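Long-range contacts in aspartate semialdehyde dehydrogenase (Francisella tularensis subsp. tularensis, PDB 4WOJ), which probably catalyses the NADPH-dependent reductive dephosphorylation of L-aspartyl-4-phosphate to L-aspartate-semialdehyde, a shared step in the biosynthesis of lysine, methionine and threonine: residues Met18-Leu23 and Leu353-Ala358; Gly98-Ala104 and Lys133-Gly138; Ser139-Val143 and Glu250-Ile254; Glu180-Gln184 and Ile215-Thr220; Ser272-Ser277 and Pro320-Gly325. All coordinates share one frame; numbering follows the deposited sequence.

How the contacts relate
Read from the N terminus, the chain opens contact 1 at once with residues 18-23 and closes it only at 353-358, so that the other four nest within its loop. Contact 2 is a short closure inside the parallel nucleotide-binding sheet. Where it ends, contact 3 begins, tying the turn into helix 141-149 to helix 242-255; contact 4, on helix 175-191, is nested inside it. Contact 5 follows in series, in the mixed-sheet domain, and no two loops cross. In space contact 3 meets contact 1 at Cys141 and contact 5 where Cys141 faces His276, the predicted catalytic pair, while contacts 1, 4 and 5 also reach the second subunit.

Contact 1. Residues Met18-Leu23 and Leu353-Ala358; sequences MVGSVL and LLWGAA
Met18 starts the contact modestly, its CB lying 3.8 Å from Leu353 CD2 while its thioether runs on elsewhere. Val19 does more. With CG1 anti to the backbone N (chi1 174°), both its methyls straddle the same small partner: CG2 is 3.6 Å and CG1 3.7 Å from Ala357 CB, and CG2 also brushes Leu353 CD2. The carbonyl O of Val19 rests against Ala358 CB at 3.7 Å. One turn on, Val22 points toward the opposing segment and fits between Leu353 and Ala358, its CG2 4.0 Å from Leu353 CB and its CG1 4.0 Å from Ala358 CB; it crosses the Leu353 side chain at about a right angle. Leu23 finishes the row, with CB 4.1 Å from Ala358 CB. At Ala358 the backbones come close, and the short helix axes cross steeply, at -108°. The side chains that meet are all apolar and join the first helix of the nucleotide-binding domain to the C-terminal helix 354-369, with a wider pi-type turn at 354-358. Around it, Met18 packs on helix 175-191, Leu353 and Leu354 lie on Arg274, and Leu199 of the second subunit covers Met18, Val22 and Leu353.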
# COMPACT_ATOMS: atom_id res chain seq x y z
N MET B 18 4.71 -23.61 -0.67
CA MET B 18 3.41 -23.00 -0.93
C MET B 18 3.07 -22.98 -2.40
O MET B 18 1.98 -23.37 -2.78
CB MET B 18 3.34 -21.58 -0.38
CG MET B 18 3.43 -21.55 1.12
SD MET B 18 3.38 -19.87 1.73
CE MET B 18 1.75 -19.96 2.47
N VAL B 19 4.00 -22.51 -3.23
CA VAL B 19 3.78 -22.45 -4.67
C VAL B 19 3.50 -23.88 -5.10
O VAL B 19 2.55 -24.16 -5.85
CB VAL B 19 5.01 -21.90 -5.42
CG1 VAL B 19 4.81 -21.98 -6.94
CG2 VAL B 19 5.30 -20.46 -5.01
N GLY B 20 4.35 -24.78 -4.61
CA GLY B 20 4.28 -26.22 -4.92
C GLY B 20 2.98 -26.91 -4.52
O GLY B 20 2.49 -27.74 -5.27
N SER B 21 2.41 -26.57 -3.37
CA SER B 21 1.10 -27.15 -3.02
C SER B 21 0.02 -26.58 -3.91
O SER B 21 -0.94 -27.26 -4.28
CB SER B 21 0.72 -26.86 -1.58
OG SER B 21 1.87 -26.71 -0.80
N VAL B 22 0.15 -25.30 -4.23
CA VAL B 22 -0.86 -24.66 -5.03
C VAL B 22 -0.81 -25.25 -6.44
O VAL B 22 -1.84 -25.48 -7.07
CB VAL B 22 -0.69 -23.15 -4.96
CG1 VAL B 22 -1.60 -22.47 -5.99
CG2 VAL B 22 -1.02 -22.68 -3.54
N LEU B 23 0.39 -25.62 -6.88
CA LEU B 23 0.56 -26.26 -8.17
C LEU B 23 -0.04 -27.65 -8.19
O LEU B 23 -0.82 -27.97 -9.08
CB LEU B 23 2.05 -26.33 -8.51
CG LEU B 23 2.36 -27.04 -9.81
CD1 LEU B 23 1.85 -26.23 -10.96
CD2 LEU B 23 3.85 -27.32 -9.94
N LEU B 353 0.32 -16.75 -5.30
CA LEU B 353 0.65 -18.16 -5.42
C LEU B 353 0.20 -18.80 -6.71
O LEU B 353 0.83 -19.71 -7.21
CB LEU B 353 0.10 -18.91 -4.23
CG LEU B 353 0.82 -18.51 -2.93
CD1 LEU B 353 0.17 -19.09 -1.70
CD2 LEU B 353 2.27 -18.95 -2.95
N LEU B 354 -0.89 -18.32 -7.27
CA LEU B 354 -1.47 -18.93 -8.46
C LEU B 354 -0.96 -18.21 -9.73
O LEU B 354 0.04 -18.57 -10.32
CB LEU B 354 -2.99 -18.81 -8.39
CG LEU B 354 -3.71 -19.63 -7.35
CD1 LEU B 354 -5.14 -19.19 -7.14
CD2 LEU B 354 -3.71 -21.10 -7.71
N TRP B 355 -1.64 -17.18 -10.15
CA TRP B 355 -1.16 -16.47 -11.37
C TRP B 355 0.24 -15.88 -11.16
O TRP B 355 1.08 -15.85 -12.07
CB TRP B 355 -2.17 -15.43 -11.84
CG TRP B 355 -3.15 -15.98 -12.82
CD1 TRP B 355 -4.51 -15.94 -12.74
CD2 TRP B 355 -2.84 -16.68 -14.02
NE1 TRP B 355 -5.07 -16.57 -13.82
CE2 TRP B 355 -4.06 -17.02 -14.62
CE3 TRP B 355 -1.66 -17.04 -14.64
CZ2 TRP B 355 -4.13 -17.70 -15.82
CZ3 TRP B 355 -1.73 -17.71 -15.82
CH2 TRP B 355 -2.95 -18.04 -16.41
N GLY B 356 0.49 -15.44 -9.94
CA GLY B 356 1.81 -14.98 -9.55
C GLY B 356 2.91 -16.02 -9.56
O GLY B 356 4.07 -15.67 -9.71
N ALA B 357 2.59 -17.29 -9.30
CA ALA B 357 3.68 -18.28 -9.22
C ALA B 357 3.38 -19.59 -9.92
O ALA B 357 4.01 -19.92 -10.91
CB ALA B 357 4.08 -18.50 -7.77
N ALA B 358 2.41 -20.33 -9.40
CA ALA B 358 2.09 -21.68 -9.85
C ALA B 358 1.47 -21.81 -11.21
O ALA B 358 1.85 -22.71 -11.98
CB ALA B 358 1.17 -22.34 -8.82

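Contact 2. Residues Gly98-Ala104 and Lys133-Gly138; sequences GFWIDAA and KKDFIG
Two neighbouring strands of the Rossmann-type parallel sheet pair here, Trp100 beside Asp135, Ile101 beside Phe136 and Asp102 beside Ile137. Four backbone bonds of 2.8 to 3.0 Å form the ladder: Trp100 N to Lys134 O, Phe136 N to Trp100 O, Asp102 N to Phe136 O and Gly138 N to Asp102 O. The third is the most bent, at 154°. Ile101 and Phe136 share one face of the sheet, covered by helices 354-369 and 118-130. Trp100, Asp102, Asp135 and Ile137 occupy the other, where Trp100 packs on helix 81-93. At the start of the pair the Phe99 ring lies alongside that of Phe136, pointing the same way, and receives Phe136 CE1 at its edge, in plane, 3.8 Å from Phe99 CD2; the bent chain of Lys134 passes over one face of the Phe99 ring. Asp135 OD1 nears Trp100 CB at 3.2 Å, its carboxylate plane 84° from the indole, but its polar partners are Arg92, in a salt bridge, and His88. Asp102, its CG anti to the backbone N, accepts from Ala104 N at OD1 (2.9 Å), an Asx turn that shapes the strand's exit. Its OD2 is approached by Trp100 NE1 (3.0 Å) from above the carboxylate plane, and also bonds Thr84. The two buried carboxylates are therefore well supplied with donors: Asp102 by neutral groups that fix its rotation, Asp135 partly by an arginine, whose charge would favour the ionised form.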
# COMPACT_ATOMS: atom_id res chain seq x y z
N GLY B 98 16.58 -32.22 -21.56
CA GLY B 98 15.17 -32.09 -21.30
C GLY B 98 14.74 -30.69 -20.89
O GLY B 98 15.56 -29.79 -20.70
N PHE B 99 13.43 -30.52 -20.76
CA PHE B 99 12.84 -29.23 -20.41
C PHE B 99 12.90 -28.93 -18.93
O PHE B 99 12.52 -29.74 -18.08
CB PHE B 99 11.39 -29.16 -20.85
CG PHE B 99 11.20 -29.29 -22.32
CD1 PHE B 99 11.02 -30.54 -22.90
CD2 PHE B 99 11.12 -28.18 -23.11
CE1 PHE B 99 10.80 -30.67 -24.26
CE2 PHE B 99 10.90 -28.29 -24.46
CZ PHE B 99 10.74 -29.54 -25.04
N TRP B 100 13.39 -27.75 -18.63
CA TRP B 100 13.51 -27.26 -17.27
C TRP B 100 12.51 -26.12 -17.15
O TRP B 100 12.66 -25.06 -17.78
CB TRP B 100 14.93 -26.77 -17.03
CG TRP B 100 15.17 -26.15 -15.73
CD1 TRP B 100 15.08 -24.84 -15.43
CD2 TRP B 100 15.59 -26.81 -14.53
NE1 TRP B 100 15.40 -24.64 -14.11
CE2 TRP B 100 15.73 -25.83 -13.54
CE3 TRP B 100 15.87 -28.15 -14.20
CZ2 TRP B 100 16.13 -26.13 -12.22
CZ3 TRP B 100 16.28 -28.45 -12.89
CH2 TRP B 100 16.39 -27.45 -11.92
N ILE B 101 11.46 -26.36 -16.37
CA ILE B 101 10.46 -25.34 -16.07
C ILE B 101 10.76 -24.90 -14.64
O ILE B 101 10.86 -25.72 -13.74
CB ILE B 101 9.02 -25.88 -16.22
CG1 ILE B 101 8.75 -26.27 -17.67
CG2 ILE B 101 8.01 -24.84 -15.82
CD1 ILE B 101 7.66 -27.32 -17.83
N ASP B 102 10.91 -23.60 -14.43
CA ASP B 102 11.36 -23.10 -13.13
C ASP B 102 10.62 -21.86 -12.67
O ASP B 102 10.39 -20.94 -13.48
CB ASP B 102 12.83 -22.74 -13.26
CG ASP B 102 13.55 -22.65 -11.90
OD1 ASP B 102 12.87 -22.57 -10.83
OD2 ASP B 102 14.81 -22.66 -11.95
N ALA B 103 10.35 -21.81 -11.37
CA ALA B 103 9.78 -20.59 -10.71
C ALA B 103 10.83 -19.54 -10.31
O ALA B 103 10.58 -18.32 -10.40
CB ALA B 103 8.97 -20.95 -9.48
N ALA B 104 12.00 -20.02 -9.90
CA ALA B 104 13.04 -19.13 -9.42
C ALA B 104 13.49 -18.20 -10.54
O ALA B 104 13.22 -18.44 -11.71
CB ALA B 104 14.21 -19.94 -8.88
N LYS B 133 14.68 -24.97 -27.87
CA LYS B 133 14.91 -24.34 -26.57
C LYS B 133 14.27 -25.14 -25.47
O LYS B 133 13.22 -25.75 -25.66
CB LYS B 133 14.41 -22.91 -26.56
CG LYS B 133 15.42 -21.91 -27.07
CD LYS B 133 14.70 -20.75 -27.67
CE LYS B 133 15.59 -19.53 -27.75
NZ LYS B 133 14.80 -18.33 -28.14
N LYS B 134 14.94 -25.19 -24.33
CA LYS B 134 14.56 -26.10 -23.25
C LYS B 134 14.30 -25.45 -21.89
O LYS B 134 13.94 -26.16 -20.92
CB LYS B 134 15.63 -27.19 -23.08
CG LYS B 134 16.11 -27.83 -24.36
CD LYS B 134 15.11 -28.83 -24.91
CE LYS B 134 15.22 -28.95 -26.43
NZ LYS B 134 13.98 -29.49 -27.04
N ASP B 135 14.52 -24.14 -21.77
CA ASP B 135 14.39 -23.46 -20.46
C ASP B 135 13.26 -22.45 -20.41
O ASP B 135 13.27 -21.43 -21.11
CB ASP B 135 15.70 -22.77 -20.08
CG ASP B 135 16.79 -23.75 -19.65
OD1 ASP B 135 16.45 -24.81 -19.05
OD2 ASP B 135 17.99 -23.45 -19.89
N PHE B 136 12.30 -22.73 -19.55
CA PHE B 136 11.06 -21.97 -19.46
C PHE B 136 10.80 -21.56 -18.04
O PHE B 136 10.53 -22.39 -17.16
CB PHE B 136 9.91 -22.79 -20.04
CG PHE B 136 10.07 -23.09 -21.51
CD1 PHE B 136 10.88 -24.13 -21.92
CD2 PHE B 136 9.48 -22.31 -22.46
CE1 PHE B 136 11.07 -24.40 -23.25
CE2 PHE B 136 9.66 -22.57 -23.81
CZ PHE B 136 10.46 -23.62 -24.21
N ILE B 137 10.88 -20.25 -17.81
CA ILE B 137 10.94 -19.69 -16.47
C ILE B 137 9.76 -18.75 -16.20
O ILE B 137 9.39 -17.94 -17.05
CB ILE B 137 12.22 -18.89 -16.26
CG1 ILE B 137 13.41 -19.53 -16.97
CG2 ILE B 137 12.49 -18.77 -14.79
CD1 ILE B 137 13.74 -20.95 -16.52
N GLY B 138 9.15 -18.91 -15.03
CA GLY B 138 8.04 -18.07 -14.60
C GLY B 138 8.59 -16.71 -14.23
O GLY B 138 9.72 -16.63 -13.70

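Contact 3. Residues Ser139-Val143 and Glu250-Ile254; sequences SNCTV and ELNKI
Asn140, the N-cap of helix 141-149, meets Glu250 of helix 242-255 just before the predicted acyl-thioester nucleophile Cys141, which stands in that helix's first turn. Among the polar links, one bond crosses: Asn140 N gives its hydrogen to Glu250 OE1 over 2.8 Å, nearly straight at 166°, meeting the oxygen on the syn side and close to the carboxylate plane. The glutamate reaches this far because its chain is extended beyond CG, and its OE2 forms a salt bridge with Arg108, so both oxygens are engaged. Within the turn, Asn140 OD1 caps Thr142 N at 3.1 Å, the donor standing well above the carbonyl plane, while ND2 is held by Glu243. These bonds probably steady the turn that leads into the helix bearing Cys141. The apolar pairs centre on Val143, whose CG1 lies 4.0 Å from Leu251 CB and 4.3 Å from Ile254 CD1. Other van der Waals contacts involve polar atoms. Ser139, whose hydroxyl bonds Ser144, sets its CB 3.4 Å from Glu250 OE1 and its OG 3.8 Å from Ile254 CD1. Val143 crosses the Glu250 side chain at about a right angle, CG2 lying 3.5 Å from Glu250 OE1 and CG1 resting 3.6 Å from Leu251 N.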
# COMPACT_ATOMS: atom_id res chain seq x y z
N SER B 139 7.84 -15.66 -14.54
CA SER B 139 8.31 -14.29 -14.26
C SER B 139 7.98 -13.95 -12.83
O SER B 139 7.34 -14.73 -12.13
CB SER B 139 7.69 -13.25 -15.20
OG SER B 139 6.27 -13.21 -15.07
N ASN B 140 8.50 -12.80 -12.40
CA ASN B 140 8.22 -12.26 -11.08
C ASN B 140 6.72 -11.98 -10.99
O ASN B 140 6.06 -11.61 -11.97
CB ASN B 140 9.04 -11.01 -10.84
CG ASN B 140 8.63 -10.24 -9.59
OD1 ASN B 140 7.92 -9.25 -9.66
ND2 ASN B 140 9.11 -10.68 -8.46
N CYS B 141 6.18 -12.20 -9.80
CA CYS B 141 4.75 -12.14 -9.55
C CYS B 141 4.14 -10.76 -9.91
O CYS B 141 3.03 -10.69 -10.43
CB CYS B 141 4.46 -12.54 -8.09
SG CYS B 141 5.69 -12.01 -6.87
N THR B 142 4.85 -9.69 -9.62
CA THR B 142 4.37 -8.35 -9.92
C THR B 142 4.16 -8.17 -11.43
O THR B 142 3.17 -7.59 -11.88
CB THR B 142 5.34 -7.29 -9.35
OG1 THR B 142 5.22 -7.29 -7.92
CG2 THR B 142 4.99 -5.87 -9.86
N VAL B 143 5.09 -8.70 -12.22
CA VAL B 143 4.99 -8.59 -13.67
C VAL B 143 3.83 -9.45 -14.19
O VAL B 143 3.10 -9.07 -15.10
CB VAL B 143 6.30 -9.06 -14.33
CG1 VAL B 143 6.41 -8.45 -15.71
CG2 VAL B 143 7.48 -8.62 -13.51
N GLU B 250 11.62 -7.85 -17.55
CA GLU B 250 10.77 -9.05 -17.70
C GLU B 250 9.53 -8.78 -18.57
O GLU B 250 9.22 -9.55 -19.49
CB GLU B 250 10.35 -9.60 -16.33
CG GLU B 250 11.55 -10.11 -15.53
CD GLU B 250 11.19 -10.75 -14.19
OE1 GLU B 250 10.00 -11.05 -13.94
OE2 GLU B 250 12.12 -10.92 -13.36
N LEU B 251 8.84 -7.67 -18.31
CA LEU B 251 7.70 -7.27 -19.15
C LEU B 251 8.12 -7.16 -20.61
O LEU B 251 7.46 -7.67 -21.50
CB LEU B 251 7.10 -5.92 -18.69
CG LEU B 251 5.97 -5.39 -19.59
CD1 LEU B 251 4.74 -6.28 -19.45
CD2 LEU B 251 5.61 -3.95 -19.31
N ASN B 252 9.24 -6.50 -20.86
CA ASN B 252 9.74 -6.36 -22.25
C ASN B 252 10.22 -7.69 -22.84
O ASN B 252 10.01 -7.97 -24.01
CB ASN B 252 10.74 -5.22 -22.34
CG ASN B 252 10.05 -3.87 -22.19
OD1 ASN B 252 9.38 -3.41 -23.12
ND2 ASN B 252 10.11 -3.28 -21.00
N LYS B 253 10.79 -8.55 -22.00
CA LYS B 253 11.13 -9.89 -22.48
C LYS B 253 9.86 -10.68 -22.82
O LYS B 253 9.81 -11.36 -23.82
CB LYS B 253 12.02 -10.64 -21.49
CG LYS B 253 12.36 -12.04 -21.97
CD LYS B 253 13.62 -12.61 -21.35
CE LYS B 253 14.09 -13.81 -22.17
NZ LYS B 253 15.26 -14.51 -21.56
N ILE B 254 8.82 -10.58 -21.99
CA ILE B 254 7.60 -11.35 -22.23
C ILE B 254 6.92 -10.89 -23.49
O ILE B 254 6.42 -11.70 -24.27
CB ILE B 254 6.59 -11.22 -21.07
CG1 ILE B 254 7.12 -11.92 -19.82
CG2 ILE B 254 5.25 -11.85 -21.45
CD1 ILE B 254 6.27 -11.70 -18.59

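Contact 4. Residues Glu180-Gln184 and Ile215-Thr220; sequences ELLQQ and IPQQKT
Ile215 leads the loop between helices 198-209 and 242-255 onto helix 175-191, within the dimerisation domain, by laying its CG2 methyl 3.7 Å from Gln184 CG, the two side chains crossing at about a right angle. Pro216 follows with its ring across Gln183, CG to CG at 3.9 Å, and Arg194 of the second subunit packs on the same glutamine. The carbonyl O of Pro216 turns to Gln184 and accepts from NE2 at 3.0 Å, the donor lying in the carbonyl plane. Gln217 NE2 bonds Ile215 O in its own loop and Ser209 O at the end of helix 198-209. The chain then curls round the tip of Glu180, whose extended side chain, CG anti to the backbone N (chi1 -150°), reaches out from the helix. Lys219 N bonds Glu180 OE2 at 2.8 Å and Thr220 N bonds Glu180 OE1 at 3.0 Å, both on the syn sides of the carboxylate. Thr220 also offers OG1 to Gln184 NE2 at 3.0 Å, close to the amide plane, while OG1 pairs with Gln222 O. Gln184 OE1 takes Leu224 N, so both ends of the amide are bonded and its rotation is fixed. The chemistry is mostly that of side chains binding backbone groups: two successive peptide N-H groups grip a buried carboxylate, one to each oxygen, and would favour its ionised state.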
# COMPACT_ATOMS: atom_id res chain seq x y z
N GLU B 180 5.82 -16.19 10.51
CA GLU B 180 6.31 -15.06 11.33
C GLU B 180 5.23 -13.95 11.44
O GLU B 180 4.88 -13.53 12.53
CB GLU B 180 7.65 -14.51 10.80
CG GLU B 180 8.49 -13.93 11.93
CD GLU B 180 9.78 -13.26 11.47
OE1 GLU B 180 9.68 -12.20 10.82
OE2 GLU B 180 10.89 -13.76 11.78
N LEU B 181 4.70 -13.52 10.29
CA LEU B 181 3.73 -12.43 10.28
C LEU B 181 2.56 -12.78 11.16
O LEU B 181 2.08 -11.94 11.97
CB LEU B 181 3.27 -12.07 8.85
CG LEU B 181 1.98 -11.22 8.77
CD1 LEU B 181 2.08 -9.88 9.45
CD2 LEU B 181 1.56 -11.01 7.33
N LEU B 182 2.04 -14.00 10.98
CA LEU B 182 0.89 -14.46 11.79
C LEU B 182 1.25 -14.42 13.25
O LEU B 182 0.47 -14.01 14.07
CB LEU B 182 0.43 -15.86 11.41
CG LEU B 182 -0.18 -16.02 10.01
CD1 LEU B 182 -0.32 -17.49 9.66
CD2 LEU B 182 -1.50 -15.28 9.91
N GLN B 183 2.47 -14.79 13.56
CA GLN B 183 2.89 -14.85 14.95
C GLN B 183 3.12 -13.48 15.58
O GLN B 183 2.67 -13.20 16.70
CB GLN B 183 4.13 -15.72 15.04
CG GLN B 183 4.93 -15.52 16.28
CD GLN B 183 5.59 -16.79 16.67
OE1 GLN B 183 6.43 -17.30 15.93
NE2 GLN B 183 5.17 -17.36 17.82
N GLN B 184 3.83 -12.61 14.89
CA GLN B 184 3.94 -11.21 15.34
C GLN B 184 2.57 -10.71 15.75
O GLN B 184 2.38 -10.21 16.83
CB GLN B 184 4.50 -10.31 14.24
CG GLN B 184 5.94 -10.58 13.89
CD GLN B 184 6.34 -9.97 12.55
OE1 GLN B 184 5.53 -9.25 11.93
NE2 GLN B 184 7.59 -10.25 12.08
N ILE B 215 9.26 -10.09 20.00
CA ILE B 215 8.54 -10.24 18.77
C ILE B 215 9.48 -10.65 17.67
O ILE B 215 10.29 -9.83 17.22
CB ILE B 215 7.96 -8.88 18.33
CG1 ILE B 215 6.95 -8.36 19.38
CG2 ILE B 215 7.33 -8.98 16.95
CD1 ILE B 215 5.90 -9.37 19.78
N PRO B 216 9.36 -11.90 17.20
CA PRO B 216 10.30 -12.40 16.22
C PRO B 216 10.19 -11.67 14.90
O PRO B 216 9.10 -11.54 14.35
CB PRO B 216 9.85 -13.84 16.04
CG PRO B 216 8.40 -13.78 16.26
CD PRO B 216 8.22 -12.80 17.37
N GLN B 217 11.32 -11.20 14.39
CA GLN B 217 11.33 -10.37 13.20
C GLN B 217 12.54 -10.59 12.31
O GLN B 217 12.85 -9.76 11.48
CB GLN B 217 11.27 -8.91 13.60
CG GLN B 217 12.13 -8.53 14.78
CD GLN B 217 11.72 -7.20 15.38
OE1 GLN B 217 12.18 -6.15 14.92
NE2 GLN B 217 10.84 -7.23 16.40
N GLN B 218 13.22 -11.71 12.47
CA GLN B 218 14.41 -11.95 11.66
C GLN B 218 14.03 -12.21 10.20
O GLN B 218 14.72 -11.74 9.28
CB GLN B 218 15.23 -13.13 12.16
CG GLN B 218 15.77 -13.04 13.60
CD GLN B 218 15.99 -11.62 14.10
OE1 GLN B 218 15.32 -11.15 15.04
NE2 GLN B 218 16.94 -10.93 13.49
N LYS B 219 12.94 -12.93 10.01
CA LYS B 219 12.48 -13.29 8.67
C LYS B 219 11.98 -12.08 7.88
O LYS B 219 12.20 -12.00 6.69
CB LYS B 219 11.36 -14.33 8.73
CG LYS B 219 11.70 -15.59 9.50
CD LYS B 219 12.69 -16.48 8.75
CE LYS B 219 13.29 -17.54 9.65
NZ LYS B 219 12.28 -18.15 10.57
N THR B 220 11.26 -11.18 8.54
CA THR B 220 10.77 -9.95 7.93
C THR B 220 11.69 -8.81 8.25
O THR B 220 11.42 -7.68 7.84
CB THR B 220 9.35 -9.55 8.40
OG1 THR B 220 9.34 -9.40 9.81
CG2 THR B 220 8.36 -10.57 8.02

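Contact 5. Residues Ser272-Ser277 and Pro320-Gly325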
# COMPACT_ATOMS: atom_id res chain seq x y z
N SER B 272 -0.55 -8.38 4.18
CA SER B 272 -1.47 -9.27 3.51
C SER B 272 -0.84 -10.64 3.44
O SER B 272 0.36 -10.79 3.56
CB SER B 272 -1.73 -8.77 2.08
OG SER B 272 -2.50 -7.61 2.10
N LEU B 273 -1.65 -11.64 3.19
CA LEU B 273 -1.17 -12.98 3.17
C LEU B 273 -0.82 -13.55 1.78
O LEU B 273 0.28 -14.07 1.64
CB LEU B 273 -2.12 -13.86 3.93
CG LEU B 273 -2.21 -13.57 5.45
CD1 LEU B 273 -3.37 -14.34 6.09
CD2 LEU B 273 -0.93 -13.87 6.22
N ARG B 274 -1.71 -13.51 0.78
CA ARG B 274 -1.37 -14.13 -0.52
C ARG B 274 -1.77 -13.39 -1.78
O ARG B 274 -1.45 -13.84 -2.87
CB ARG B 274 -1.86 -15.58 -0.62
CG ARG B 274 -3.22 -15.87 -0.02
CD ARG B 274 -3.65 -17.29 -0.31
NE ARG B 274 -3.54 -17.69 -1.70
CZ ARG B 274 -3.66 -18.95 -2.13
NH1 ARG B 274 -3.89 -19.95 -1.26
NH2 ARG B 274 -3.56 -19.23 -3.44
N SER B 275 -2.36 -12.22 -1.64
CA SER B 275 -2.72 -11.45 -2.79
C SER B 275 -1.90 -10.16 -2.94
O SER B 275 -1.76 -9.41 -1.98
CB SER B 275 -4.19 -11.15 -2.74
OG SER B 275 -4.89 -12.24 -3.28
N HIS B 276 -1.31 -9.95 -4.13
CA HIS B 276 -0.58 -8.70 -4.40
C HIS B 276 -1.52 -7.71 -4.97
O HIS B 276 -2.29 -8.05 -5.84
CB HIS B 276 0.58 -8.88 -5.35
CG HIS B 276 1.72 -9.65 -4.75
ND1 HIS B 276 1.78 -9.97 -3.42
CD2 HIS B 276 2.85 -10.14 -5.31
CE1 HIS B 276 2.89 -10.64 -3.18
NE2 HIS B 276 3.56 -10.76 -4.31
N SER B 277 -1.50 -6.50 -4.41
CA SER B 277 -2.26 -5.43 -4.95
C SER B 277 -1.32 -4.39 -5.58
O SER B 277 -0.14 -4.31 -5.26
CB SER B 277 -3.15 -4.79 -3.90
OG SER B 277 -3.84 -5.75 -3.15
N PRO B 320 -7.67 -8.14 -1.26
CA PRO B 320 -7.01 -9.40 -1.00
C PRO B 320 -7.95 -10.44 -0.40
O PRO B 320 -7.90 -11.63 -0.75
CB PRO B 320 -5.94 -9.01 0.02
CG PRO B 320 -5.62 -7.59 -0.26
CD PRO B 320 -6.83 -6.99 -0.88
N GLN B 321 -8.79 -9.96 0.53
CA GLN B 321 -9.82 -10.77 1.11
C GLN B 321 -10.62 -11.41 0.01
O GLN B 321 -10.86 -12.61 0.00
CB GLN B 321 -10.77 -9.91 1.94
CG GLN B 321 -11.72 -10.74 2.81
CD GLN B 321 -12.91 -9.94 3.31
OE1 GLN B 321 -13.60 -9.27 2.52
NE2 GLN B 321 -13.16 -10.01 4.61
N ALA B 322 -11.07 -10.60 -0.92
CA ALA B 322 -11.97 -11.10 -1.93
C ALA B 322 -11.30 -12.06 -2.90
O ALA B 322 -11.90 -13.01 -3.33
CB ALA B 322 -12.58 -9.94 -2.71
N ASN B 323 -10.04 -11.79 -3.18
CA ASN B 323 -9.35 -12.36 -4.31
C ASN B 323 -8.47 -13.57 -4.02
O ASN B 323 -8.26 -14.41 -4.89
CB ASN B 323 -8.44 -11.29 -4.90
CG ASN B 323 -7.51 -11.84 -5.92
OD1 ASN B 323 -6.54 -12.54 -5.58
ND2 ASN B 323 -7.80 -11.55 -7.20
N SER B 324 -7.94 -13.62 -2.81
CA SER B 324 -7.07 -14.70 -2.40
C SER B 324 -7.72 -16.10 -2.58
O SER B 324 -8.90 -16.29 -2.37
CB SER B 324 -6.60 -14.45 -0.98
OG SER B 324 -5.87 -13.22 -0.93
N GLY B 325 -6.94 -17.06 -3.06
CA GLY B 325 -7.48 -18.33 -3.46
C GLY B 325 -8.02 -18.45 -4.87
O GLY B 325 -8.22 -19.55 -5.33
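Ser275 holds OG anti to its carbonyl carbon (chi1 -85°), which aims the hydroxyl from the strand into the turn at the end of helix 320-323, and Ser324 has the equivalent setting, so that the two hydroxyl oxygens, Ser275 OG and Ser324 OG, lie 2.7 Å apart. Ser324 OG donates to Pro320 O at 2.6 Å. The same oxygen accepts Ser324 N at 2.9 Å, and the two donors reach it from opposite faces of its plane. Ser275 OG donates to Asn323 OD1 at 2.8 Å, but Asn323 is modelled in two conformers, which leaves this bond doubtful; its ND2 is taken by Asp328 O. Nearer the backbone, Ser275 CB rests 3.7 Å from Pro320 CA, and Pro320 CG is 3.9 Å from both Ser272 OG and Ser277 OG. All of this lies at the entry to strand 275-284 of the mixed sheet in the catalytic and dimerisation domain, of the GAPDH-like type. His276, the predicted proton acceptor, points the other way, to Cys141, so helix 320-323 packs behind the strand that carries it. Arg274 bends at chi3 (-49°) and brings one face of its guanidinium over Gly325 N, 3.6 Å from the plane and offset toward the rim. Arg274 NE forms a salt bridge with Asp351 OD2, which also accepts from Gly325 N and so draws the two segments together. On the subunit interface, Asn227 of the second subunit packs on Pro320 and accepts from Gln321 N, while its Leu228 touches Ser272 and Ser277.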